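Local coordinates for DNA replication regulator protein HobA (PDB 2UVP) that is required for the initiation of DNA replication in Helicobacter pylori, where it increases the binding of the initiator DnaA to the oriC region, at residues H65-L68 with N69-L72; I89-N92 with A93-F96; Y11-I14 with K15-R19. All blocks are in the same frame, centred on the assembly; numbering follows the deposited sequence.

Contact 1. Residues H65-L68 with N69-L72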
ATOM      1  N   HIS A  65      -9.381   8.884   1.480  1.00 13.40           N
ATOM      2  CA  HIS A  65      -8.295   8.155   0.808  1.00 13.87           C
ATOM      3  C   HIS A  65      -8.755   7.630  -0.547  1.00 12.68           C
ATOM      4  O   HIS A  65      -7.973   7.640  -1.501  1.00 12.75           O
ATOM      5  CB  HIS A  65      -7.757   6.999   1.654  1.00 15.15           C
ATOM      6  CG  HIS A  65      -6.999   7.433   2.862  1.00 19.15           C
ATOM      7  ND1 HIS A  65      -6.373   6.532   3.703  1.00 23.07           N
ATOM      8  CD2 HIS A  65      -6.719   8.665   3.354  1.00 21.77           C
ATOM      9  CE1 HIS A  65      -5.771   7.192   4.679  1.00 24.63           C
ATOM     10  NE2 HIS A  65      -5.954   8.486   4.485  1.00 25.09           N
ATOM     11  N   TRP A  66     -10.012   7.187  -0.652  1.00 11.90           N
ATOM     12  CA  TRP A  66     -10.517   6.728  -1.960  1.00 11.23           C
ATOM     13  C   TRP A  66     -10.406   7.848  -3.006  1.00 10.90           C
ATOM     14  O   TRP A  66     -10.130   7.587  -4.179  1.00 11.45           O
ATOM     15  CB  TRP A  66     -11.963   6.234  -1.866  1.00 10.74           C
ATOM     16  CG  TRP A  66     -12.945   7.314  -1.480  1.00  9.99           C
ATOM     17  CD1 TRP A  66     -13.310   7.669  -0.222  1.00 12.42           C
ATOM     18  CD2 TRP A  66     -13.650   8.190  -2.374  1.00 10.60           C
ATOM     19  NE1 TRP A  66     -14.237   8.699  -0.269  1.00 11.24           N
ATOM     20  CE2 TRP A  66     -14.462   9.032  -1.580  1.00 10.48           C
ATOM     21  CE3 TRP A  66     -13.688   8.324  -3.771  1.00 10.80           C
ATOM     22  CZ2 TRP A  66     -15.297  10.021  -2.142  1.00 10.63           C
ATOM     23  CZ3 TRP A  66     -14.526   9.311  -4.336  1.00 12.20           C
ATOM     24  CH2 TRP A  66     -15.322  10.129  -3.511  1.00 10.10           C
ATOM     25  N   PHE A  67     -10.589   9.098  -2.587  1.00 10.37           N
ATOM     26  CA  PHE A  67     -10.625  10.207  -3.543  1.00  9.79           C
ATOM     27  C   PHE A  67      -9.202  10.628  -3.927  1.00  9.78           C
ATOM     28  O   PHE A  67      -8.941  11.010  -5.067  1.00  9.98           O
ATOM     29  CB  PHE A  67     -11.447  11.376  -3.002  1.00 10.00           C
ATOM     30  CG  PHE A  67     -11.618  12.507  -3.990  1.00 10.85           C
ATOM     31  CD1 PHE A  67     -12.264  12.295  -5.217  1.00 10.60           C
ATOM     32  CD2 PHE A  67     -11.108  13.774  -3.702  1.00 12.55           C
ATOM     33  CE1 PHE A  67     -12.457  13.363  -6.136  1.00 11.40           C
ATOM     34  CE2 PHE A  67     -11.266  14.842  -4.622  1.00 10.65           C
ATOM     35  CZ  PHE A  67     -11.936  14.615  -5.849  1.00 11.04           C
ATOM     36  N   LEU A  68      -8.282  10.523  -2.974  1.00 10.11           N
ATOM     37  CA  LEU A  68      -6.843  10.649  -3.276  1.00 11.14           C
ATOM     38  C   LEU A  68      -6.483   9.657  -4.396  1.00 11.09           C
ATOM     39  O   LEU A  68      -5.892  10.025  -5.405  1.00 10.78           O
ATOM     40  CB  LEU A  68      -6.018  10.342  -2.015  1.00 12.10           C
ATOM     41  CG  LEU A  68      -4.636  10.969  -1.782  1.00 18.04           C
ATOM     42  CD1 LEU A  68      -3.815  10.126  -0.823  1.00 19.34           C
ATOM     43  CD2 LEU A  68      -3.839  11.392  -2.984  1.00 19.50           C
ATOM     44  N   ASN A  69      -6.865   8.394  -4.213  1.00 10.86           N
ATOM     45  CA  ASN A  69      -6.632   7.348  -5.207  1.00 12.03           C
ATOM     46  C   ASN A  69      -7.249   7.717  -6.559  1.00 11.44           C
ATOM     47  O   ASN A  69      -6.605   7.578  -7.619  1.00 12.02           O
ATOM     48  CB  ASN A  69      -7.201   6.038  -4.637  1.00 12.43           C
ATOM     49  CG  ASN A  69      -6.923   4.824  -5.502  1.00 19.14           C
ATOM     50  OD1 ASN A  69      -6.931   4.888  -6.722  1.00 24.04           O
ATOM     51  ND2 ASN A  69      -6.715   3.675  -4.842  1.00 26.83           N
ATOM     52  N   TYR A  70      -8.477   8.219  -6.513  1.00 10.31           N
ATOM     53  CA  TYR A  70      -9.186   8.655  -7.723  1.00  9.59           C
ATOM     54  C   TYR A  70      -8.417   9.757  -8.447  1.00 10.24           C
ATOM     55  O   TYR A  70      -8.269   9.702  -9.663  1.00 11.49           O
ATOM     56  CB  TYR A  70     -10.547   9.175  -7.312  1.00  9.22           C
ATOM     57  CG  TYR A  70     -11.453   9.543  -8.472  1.00  9.38           C
ATOM     58  CD1 TYR A  70     -12.204   8.580  -9.125  1.00  9.27           C
ATOM     59  CD2 TYR A  70     -11.571  10.878  -8.882  1.00 10.32           C
ATOM     60  CE1 TYR A  70     -13.064   8.930 -10.187  1.00  8.41           C
ATOM     61  CE2 TYR A  70     -12.423  11.240  -9.941  1.00 10.45           C
ATOM     62  CZ  TYR A  70     -13.170  10.259 -10.575  1.00  9.15           C
ATOM     63  OH  TYR A  70     -14.033  10.560 -11.615  1.00 10.08           O
ATOM     64  N   ILE A  71      -7.915  10.734  -7.705  1.00  9.78           N
ATOM     65  CA  ILE A  71      -7.146  11.829  -8.335  1.00 10.47           C
ATOM     66  C   ILE A  71      -5.913  11.276  -9.065  1.00 11.04           C
ATOM     67  O   ILE A  71      -5.664  11.578 -10.235  1.00  9.88           O
ATOM     68  CB  ILE A  71      -6.770  12.890  -7.285  1.00 10.74           C
ATOM     69  CG1 ILE A  71      -8.035  13.651  -6.839  1.00 10.01           C
ATOM     70  CG2 ILE A  71      -5.714  13.866  -7.830  1.00 11.03           C
ATOM     71  CD1 ILE A  71      -7.808  14.528  -5.603  1.00 10.24           C
ATOM     72  N   LEU A  72      -5.130  10.472  -8.355  1.00 12.16           N
ATOM     73  CA  LEU A  72      -3.914   9.914  -8.927  1.00 13.27           C
ATOM     74  C   LEU A  72      -4.194   9.066 -10.170  1.00 13.01           C
ATOM     75  O   LEU A  72      -3.519   9.214 -11.191  1.00 14.45           O
ATOM     76  CB  LEU A  72      -3.182   9.081  -7.875  1.00 13.08           C
ATOM     77  CG  LEU A  72      -2.323   9.754  -6.791  1.00 19.93           C
ATOM     78  CD1 LEU A  72      -2.604  11.203  -6.521  1.00 21.59           C
ATOM     79  CD2 LEU A  72      -2.435   8.930  -5.501  1.00 20.04           C
TER
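F67 reaches forward to both Y70 and I71 in this helical turn, meeting the Y70 ring obliquely. Its CG lies anti to the backbone N (chi1 -175°), which leans the ring forward, toward the residues that follow. From CB, which packs against the indole face of W66, the ring divides its neighbours. CD1 and CE1 run beside the Y70 ring, with F67 CE1 3.8 Å from Y70 CD2. The two ring planes are only 16° from parallel, yet with centroids 5.9 Å apart they are slid past each other and barely overlap. CD2 and CE2 instead meet the isoleucine, F67 CE2 lying 3.6 Å from I71 CD1. At the tip, F67 CZ is 4.1 Å from both I71 CD1 and I71 CG1. I71 CG1 sits over one face of the phenylalanine, 4.2 Å from the F67 ring centroid, in a CH-pi contact. A second i to i+4 pair is formed by L68 CD2 and L72 CD1 at 3.8 Å. Beneath the side chains the turn is held by regular alpha-helical bonds, among them I71 N to F67 O at 2.8 Å and L72 N to L68 O at 3.1 Å. Y70 turns its hydroxyl outward to hydrogen-bond an acidic side chain of another protein chain of the assembly, and W66 meets an aromatic ring there edge to face. Helix 65-75 is the crossover of the beta-alpha-beta unit formed with strands 55-60 and 88-90: W66, F67, Y70 and I71 pack on helix 161-180, I71 reaching V58 as well, whereas L68 and L72 settle against the two strands.

Contact 2. Residues I89-N92 with A93-F96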
ATOM      1  N   ILE A  89       1.985  13.624  -7.091  1.00 14.94           N
ATOM      2  CA  ILE A  89       2.591  12.817  -6.048  1.00 15.09           C
ATOM      3  C   ILE A  89       1.567  12.546  -4.952  1.00 14.71           C
ATOM      4  O   ILE A  89       0.801  13.443  -4.579  1.00 14.87           O
ATOM      5  CB  ILE A  89       3.803  13.557  -5.437  1.00 16.20           C
ATOM      6  CG1 ILE A  89       4.953  13.667  -6.464  1.00 17.67           C
ATOM      7  CG2 ILE A  89       4.271  12.920  -4.132  1.00 16.53           C
ATOM      8  CD1 ILE A  89       5.181  15.044  -6.878  1.00 23.65           C
ATOM      9  N   ASP A  90       1.552  11.302  -4.457  1.00 14.08           N
ATOM     10  CA  ASP A  90       0.757  10.925  -3.300  1.00 14.18           C
ATOM     11  C   ASP A  90       1.486  11.406  -2.038  1.00 15.00           C
ATOM     12  O   ASP A  90       2.439  10.779  -1.565  1.00 13.19           O
ATOM     13  CB  ASP A  90       0.530   9.406  -3.276  1.00 14.42           C
ATOM     14  CG  ASP A  90      -0.286   8.939  -2.071  1.00 14.56           C
ATOM     15  OD1 ASP A  90      -0.435   9.698  -1.085  1.00 14.83           O
ATOM     16  OD2 ASP A  90      -0.753   7.773  -2.123  1.00 16.51           O
ATOM     17  N   PHE A  91       1.037  12.538  -1.505  1.00 14.78           N
ATOM     18  CA  PHE A  91       1.667  13.123  -0.339  1.00 15.34           C
ATOM     19  C   PHE A  91       1.360  12.341   0.939  1.00 15.34           C
ATOM     20  O   PHE A  91       2.248  12.195   1.791  1.00 15.93           O
ATOM     21  CB  PHE A  91       1.271  14.608  -0.224  1.00 15.71           C
ATOM     22  CG  PHE A  91       1.992  15.358   0.875  1.00 17.43           C
ATOM     23  CD1 PHE A  91       3.369  15.267   1.019  1.00 17.60           C
ATOM     24  CD2 PHE A  91       1.288  16.211   1.724  1.00 20.66           C
ATOM     25  CE1 PHE A  91       4.036  15.968   2.033  1.00 18.72           C
ATOM     26  CE2 PHE A  91       1.944  16.922   2.737  1.00 21.57           C
ATOM     27  CZ  PHE A  91       3.324  16.799   2.886  1.00 20.00           C
ATOM     28  N   ASN A  92       0.138  11.808   1.066  1.00 14.91           N
ATOM     29  CA  ASN A  92      -0.223  10.960   2.219  1.00 14.90           C
ATOM     30  C   ASN A  92       0.809   9.872   2.401  1.00 14.67           C
ATOM     31  O   ASN A  92       1.120   9.516   3.527  1.00 14.76           O
ATOM     32  CB  ASN A  92      -1.579  10.245   2.053  1.00 15.29           C
ATOM     33  CG  ASN A  92      -2.785  11.088   2.507  1.00 17.28           C
ATOM     34  OD1 ASN A  92      -3.841  10.543   2.872  1.00 23.02           O
ATOM     35  ND2 ASN A  92      -2.659  12.373   2.444  1.00 15.43           N
ATOM     36  N   ALA A  93       1.302   9.327   1.284  1.00 14.71           N
ATOM     37  CA  ALA A  93       2.118   8.120   1.316  1.00 15.31           C
ATOM     38  C   ALA A  93       3.601   8.449   1.456  1.00 16.05           C
ATOM     39  O   ALA A  93       4.431   7.561   1.623  1.00 16.17           O
ATOM     40  CB  ALA A  93       1.897   7.297   0.071  1.00 16.43           C
ATOM     41  N   SER A  94       3.947   9.718   1.376  1.00 15.58           N
ATOM     42  CA  SER A  94       5.375  10.037   1.307  1.00 16.97           C
ATOM     43  C   SER A  94       6.010  10.103   2.690  1.00 17.69           C
ATOM     44  O   SER A  94       5.333  10.301   3.695  1.00 17.24           O
ATOM     45  CB  SER A  94       5.603  11.321   0.536  1.00 18.18           C
ATOM     46  OG  SER A  94       5.467  12.428   1.377  1.00 20.31           O
ATOM     47  N   SER A  95       7.329   9.928   2.734  1.00 18.48           N
ATOM     48  CA  SER A  95       8.053   9.981   3.991  1.00 20.30           C
ATOM     49  C   SER A  95       8.066  11.406   4.565  1.00 20.22           C
ATOM     50  O   SER A  95       8.463  11.600   5.709  1.00 22.09           O
ATOM     51  CB  SER A  95       9.480   9.463   3.784  1.00 20.84           C
ATOM     52  OG  SER A  95       9.469   8.139   3.251  1.00 24.74           O
ATOM     53  N   PHE A  96       7.622  12.390   3.785  1.00 20.09           N
ATOM     54  CA  PHE A  96       7.654  13.796   4.229  1.00 20.39           C
ATOM     55  C   PHE A  96       6.340  14.228   4.828  1.00 20.88           C
ATOM     56  O   PHE A  96       6.226  15.350   5.317  1.00 20.37           O
ATOM     57  CB  PHE A  96       8.014  14.744   3.085  1.00 20.56           C
ATOM     58  CG  PHE A  96       9.124  14.239   2.227  1.00 20.56           C
ATOM     59  CD1 PHE A  96      10.184  13.528   2.790  1.00 20.61           C
ATOM     60  CD2 PHE A  96       9.095  14.434   0.860  1.00 21.41           C
ATOM     61  CE1 PHE A  96      11.225  13.029   1.971  1.00 20.30           C
ATOM     62  CE2 PHE A  96      10.122  13.947   0.038  1.00 21.15           C
ATOM     63  CZ  PHE A  96      11.189  13.253   0.604  1.00 19.73           C
TER
HETATM   64  O   HOH W   1       3.299   8.785   4.862  1.00 22.91           O
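D90, the last residue of strand 88-90, reaches over to A93 just where the chain leaves the sheet. Its CG stands anti to the backbone N (chi1 179°), bringing the carboxylate up to the methyl of A93, with D90 CG 3.5 Å from A93 CB. D90 OD1 accepts the backbone N-H of A93 at 3.0 Å, the nitrogen coming from above the carboxylate plane, 59° out of it. The same N-H makes a weak second bond to D90 O. F91 opens a type I beta turn that ends at S94. Its carbonyl takes two bonds from that serine: S94 N lies 3.0 Å from F91 O, well above the carbonyl plane, and S94 OG lies 3.3 Å from F91 O, much closer to that plane. The F91 ring reaches forward obliquely past the serine hydroxyl, F91 CD1 being 3.5 Å from S94 OG, and its CE1 approaches F96 CB; both rings pack on I109 of helix 102-112. Beyond the turn S94 OG also accepts from F96 N at 3.2 Å, completing an ST turn. N92 contributes its carbonyl, which a water bridges to S94 O by donating to both oxygens. S94 OG thus relays between two backbone groups, giving its proton to the turn carbonyl and taking one from the amide two residues on; this double use fixes its rotation and couples successive turns of the loop. The nearby D90 carboxylate would probably be steadied by the A93 N-H dipole.

Contact 3. Residues Y11-I14 with K15-R19. Unlike the reference sequence in segment 15-19: I18 (reference Val).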
ATOM      1  N   TYR A  11     -38.820  -5.016  -1.171  1.00 20.46           N
ATOM      2  CA  TYR A  11     -39.028  -4.670  -2.571  1.00 21.36           C
ATOM      3  C   TYR A  11     -39.881  -3.413  -2.764  1.00 20.79           C
ATOM      4  O   TYR A  11     -39.681  -2.661  -3.716  1.00 21.10           O
ATOM      5  CB  TYR A  11     -39.541  -5.882  -3.358  1.00 21.65           C
ATOM      6  CG  TYR A  11     -38.503  -6.996  -3.361  1.00 23.23           C
ATOM      7  CD1 TYR A  11     -38.526  -8.004  -2.389  1.00 23.36           C
ATOM      8  CD2 TYR A  11     -37.450  -6.987  -4.289  1.00 22.85           C
ATOM      9  CE1 TYR A  11     -37.548  -9.008  -2.367  1.00 23.56           C
ATOM     10  CE2 TYR A  11     -36.488  -7.976  -4.284  1.00 24.75           C
ATOM     11  CZ  TYR A  11     -36.534  -8.984  -3.318  1.00 23.12           C
ATOM     12  OH  TYR A  11     -35.571  -9.967  -3.307  1.00 23.68           O
ATOM     13  N   ASP A  12     -40.796  -3.168  -1.834  1.00 20.61           N
ATOM     14  CA  ASP A  12     -41.553  -1.921  -1.828  1.00 20.65           C
ATOM     15  C   ASP A  12     -40.623  -0.785  -1.422  1.00 19.19           C
ATOM     16  O   ASP A  12     -40.566   0.277  -2.074  1.00 18.61           O
ATOM     17  CB  ASP A  12     -42.718  -2.024  -0.845  1.00 21.80           C
ATOM     18  CG  ASP A  12     -43.771  -3.019  -1.295  1.00 24.02           C
ATOM     19  OD1 ASP A  12     -44.002  -3.114  -2.512  1.00 25.83           O
ATOM     20  OD2 ASP A  12     -44.359  -3.709  -0.430  1.00 29.21           O
ATOM     21  N   TRP A  13     -39.879  -1.028  -0.342  1.00 17.89           N
ATOM     22  CA  TRP A  13     -38.978  -0.032   0.210  1.00 17.43           C
ATOM     23  C   TRP A  13     -37.955   0.429  -0.839  1.00 17.17           C
ATOM     24  O   TRP A  13     -37.726   1.640  -1.028  1.00 17.01           O
ATOM     25  CB  TRP A  13     -38.243  -0.562   1.456  1.00 17.31           C
ATOM     26  CG  TRP A  13     -37.110   0.367   1.849  1.00 17.67           C
ATOM     27  CD1 TRP A  13     -37.202   1.519   2.580  1.00 18.84           C
ATOM     28  CD2 TRP A  13     -35.739   0.243   1.460  1.00 15.87           C
ATOM     29  NE1 TRP A  13     -35.955   2.113   2.686  1.00 19.75           N
ATOM     30  CE2 TRP A  13     -35.048   1.353   1.995  1.00 17.66           C
ATOM     31  CE3 TRP A  13     -35.029  -0.701   0.710  1.00 16.30           C
ATOM     32  CZ2 TRP A  13     -33.666   1.543   1.802  1.00 18.22           C
ATOM     33  CZ3 TRP A  13     -33.663  -0.504   0.502  1.00 18.51           C
ATOM     34  CH2 TRP A  13     -33.000   0.614   1.045  1.00 17.36           C
ATOM     35  N   ILE A  14     -37.354  -0.532  -1.528  1.00 16.34           N
ATOM     36  CA  ILE A  14     -36.253  -0.189  -2.425  1.00 16.63           C
ATOM     37  C   ILE A  14     -36.711   0.659  -3.616  1.00 16.85           C
ATOM     38  O   ILE A  14     -36.000   1.564  -4.045  1.00 15.92           O
ATOM     39  CB  ILE A  14     -35.432  -1.433  -2.836  1.00 16.61           C
ATOM     40  CG1 ILE A  14     -34.008  -1.000  -3.218  1.00 17.84           C
ATOM     41  CG2 ILE A  14     -36.134  -2.221  -3.917  1.00 16.69           C
ATOM     42  CD1 ILE A  14     -33.032  -2.177  -3.288  1.00 17.48           C
ATOM     43  N   LYS A  15     -37.925   0.399  -4.101  1.00 17.79           N
ATOM     44  CA  LYS A  15     -38.485   1.189  -5.196  1.00 19.16           C
ATOM     45  C   LYS A  15     -38.625   2.664  -4.784  1.00 18.47           C
ATOM     46  O   LYS A  15     -38.266   3.560  -5.550  1.00 18.02           O
ATOM     47  CB  LYS A  15     -39.829   0.586  -5.650  1.00 19.31           C
ATOM     48  CG  LYS A  15     -40.457   1.279  -6.864  1.00 22.70           C
ATOM     49  CD  LYS A  15     -41.886   0.747  -7.111  1.00 23.41           C
ATOM     50  CE  LYS A  15     -42.700   1.705  -7.992  1.00 29.38           C
ATOM     51  NZ  LYS A  15     -44.158   1.314  -8.008  1.00 33.31           N
ATOM     52  N   GLU A  16     -39.121   2.905  -3.568  1.00 18.60           N
ATOM     53  CA  GLU A  16     -39.273   4.268  -3.036  1.00 20.62           C
ATOM     54  C   GLU A  16     -37.907   4.925  -2.826  1.00 18.26           C
ATOM     55  O   GLU A  16     -37.691   6.105  -3.151  1.00 17.96           O
ATOM     56  CB  GLU A  16     -40.006   4.250  -1.687  1.00 20.76           C
ATOM     57  CG  GLU A  16     -41.401   3.595  -1.656  1.00 25.91           C
ATOM     58  CD  GLU A  16     -41.908   3.356  -0.207  1.00 26.37           C
ATOM     59  OE1 GLU A  16     -42.679   2.394   0.019  1.00 34.88           O
ATOM     60  OE2 GLU A  16     -41.513   4.106   0.717  1.00 33.38           O
ATOM     61  N   PHE A  17     -36.993   4.152  -2.254  1.00 16.25           N
ATOM     62  CA  PHE A  17     -35.673   4.663  -1.955  1.00 15.24           C
ATOM     63  C   PHE A  17     -34.998   5.118  -3.240  1.00 14.36           C
ATOM     64  O   PHE A  17     -34.408   6.184  -3.283  1.00 15.41           O
ATOM     65  CB  PHE A  17     -34.804   3.605  -1.251  1.00 15.08           C
ATOM     66  CG  PHE A  17     -33.453   4.128  -0.844  1.00 15.45           C
ATOM     67  CD1 PHE A  17     -33.260   4.657   0.427  1.00 16.22           C
ATOM     68  CD2 PHE A  17     -32.374   4.115  -1.742  1.00 16.54           C
ATOM     69  CE1 PHE A  17     -32.011   5.167   0.810  1.00 18.05           C
ATOM     70  CE2 PHE A  17     -31.114   4.641  -1.359  1.00 15.49           C
ATOM     71  CZ  PHE A  17     -30.943   5.144  -0.094  1.00 15.80           C
ATOM     72  N   ILE A  18     -35.073   4.293  -4.274  1.00 14.55           N
ATOM     73  CA  ILE A  18     -34.451   4.604  -5.566  1.00 14.15           C
ATOM     74  C   ILE A  18     -35.050   5.868  -6.181  1.00 14.89           C
ATOM     75  O   ILE A  18     -34.335   6.767  -6.673  1.00 14.46           O
ATOM     76  CB  ILE A  18     -34.568   3.390  -6.514  1.00 14.33           C
ATOM     77  CG1 ILE A  18     -33.583   2.308  -6.035  1.00 15.98           C
ATOM     78  CG2 ILE A  18     -34.221   3.745  -7.961  1.00 15.85           C
ATOM     79  CD1 ILE A  18     -32.210   2.855  -5.828  1.00 24.36           C
ATOM     80  N   ARG A  19     -36.376   5.938  -6.155  1.00 14.74           N
ATOM     81  CA  ARG A  19     -37.034   7.111  -6.724  1.00 16.78           C
ATOM     82  C   ARG A  19     -36.564   8.377  -6.012  1.00 16.10           C
ATOM     83  O   ARG A  19     -36.159   9.340  -6.659  1.00 17.34           O
ATOM     84  CB  ARG A  19     -38.551   6.955  -6.690  1.00 16.13           C
ATOM     85  CG  ARG A  19     -39.291   8.184  -7.268  1.00 17.69           C
ATOM     86  CD  ARG A  19     -40.831   8.020  -7.208  1.00 21.58           C
ATOM     87  NE  ARG A  19     -41.300   7.179  -6.103  1.00 32.12           N
ATOM     88  CZ  ARG A  19     -41.300   7.512  -4.809  1.00 36.22           C
ATOM     89  NH1 ARG A  19     -40.829   8.692  -4.403  1.00 39.31           N
ATOM     90  NH2 ARG A  19     -41.766   6.643  -3.912  1.00 36.88           N
TER
HETATM   91  O   HOH W   2     -38.122   4.002   0.796  1.00 41.13           O
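W13 and F17, one helical turn apart, lie with their side chains side by side, pointing the same way. The closest carbons are W13 CZ2 and F17 CD1, 3.4 Å apart, and the planes are inclined at 37°, an oblique pairing with centroids 5.0 Å apart. F17 CB sits over one face of the six-membered ring of W13, 4.1 Å from its centroid, a CH-pi contact. In both residues CG is anti to the backbone N (chi1 168° for W13, -176° for F17), and this shared rotation brings the rings alongside. It is an i to i+4 aromatic pair on the long helix 10-28, whose start projects far from the centre of the chain. The backbone bond from F17 N to W13 O, 2.9 Å long, belongs to the turn that puts them on the same side. W13 O also receives a bond from a water, at 3.0 Å, which donates weakly to E16 OE2 as well. On another flank I14 and I18, the latter differing from the reference sequence, approach loosely through their CG1 atoms, while I18 N bonds to I14 O at 2.9 Å. Farther out, K8 of strand 8-9 touches W13 and E16, and another protein chain packs on Y11, W13, F17 and I18.

In the fold
Contacts 1 and 2 adjoin at strand 88-90, outermost in the parallel sheet within this chain, their centres 13 Å apart. Helix 65-75 is followed in the chain by strand 88-90, and the two elements pack through side chains: L68 CD1 is 3.4 Å from D90 OD1, and L72 CD2 is 3.7 Å from D90 CB. D90 therefore faces both its own turn and the helix. Contact 3 stands apart on the projecting N-terminal helix, its centre 31 Å from that of contact 1 and 43 Å from that of contact 2. It is the one nearer a metal site: the side chain of I18 is about 9 Å from that of E23, a calcium ligand, whereas contacts 1 and 2 lie away from the calcium sites.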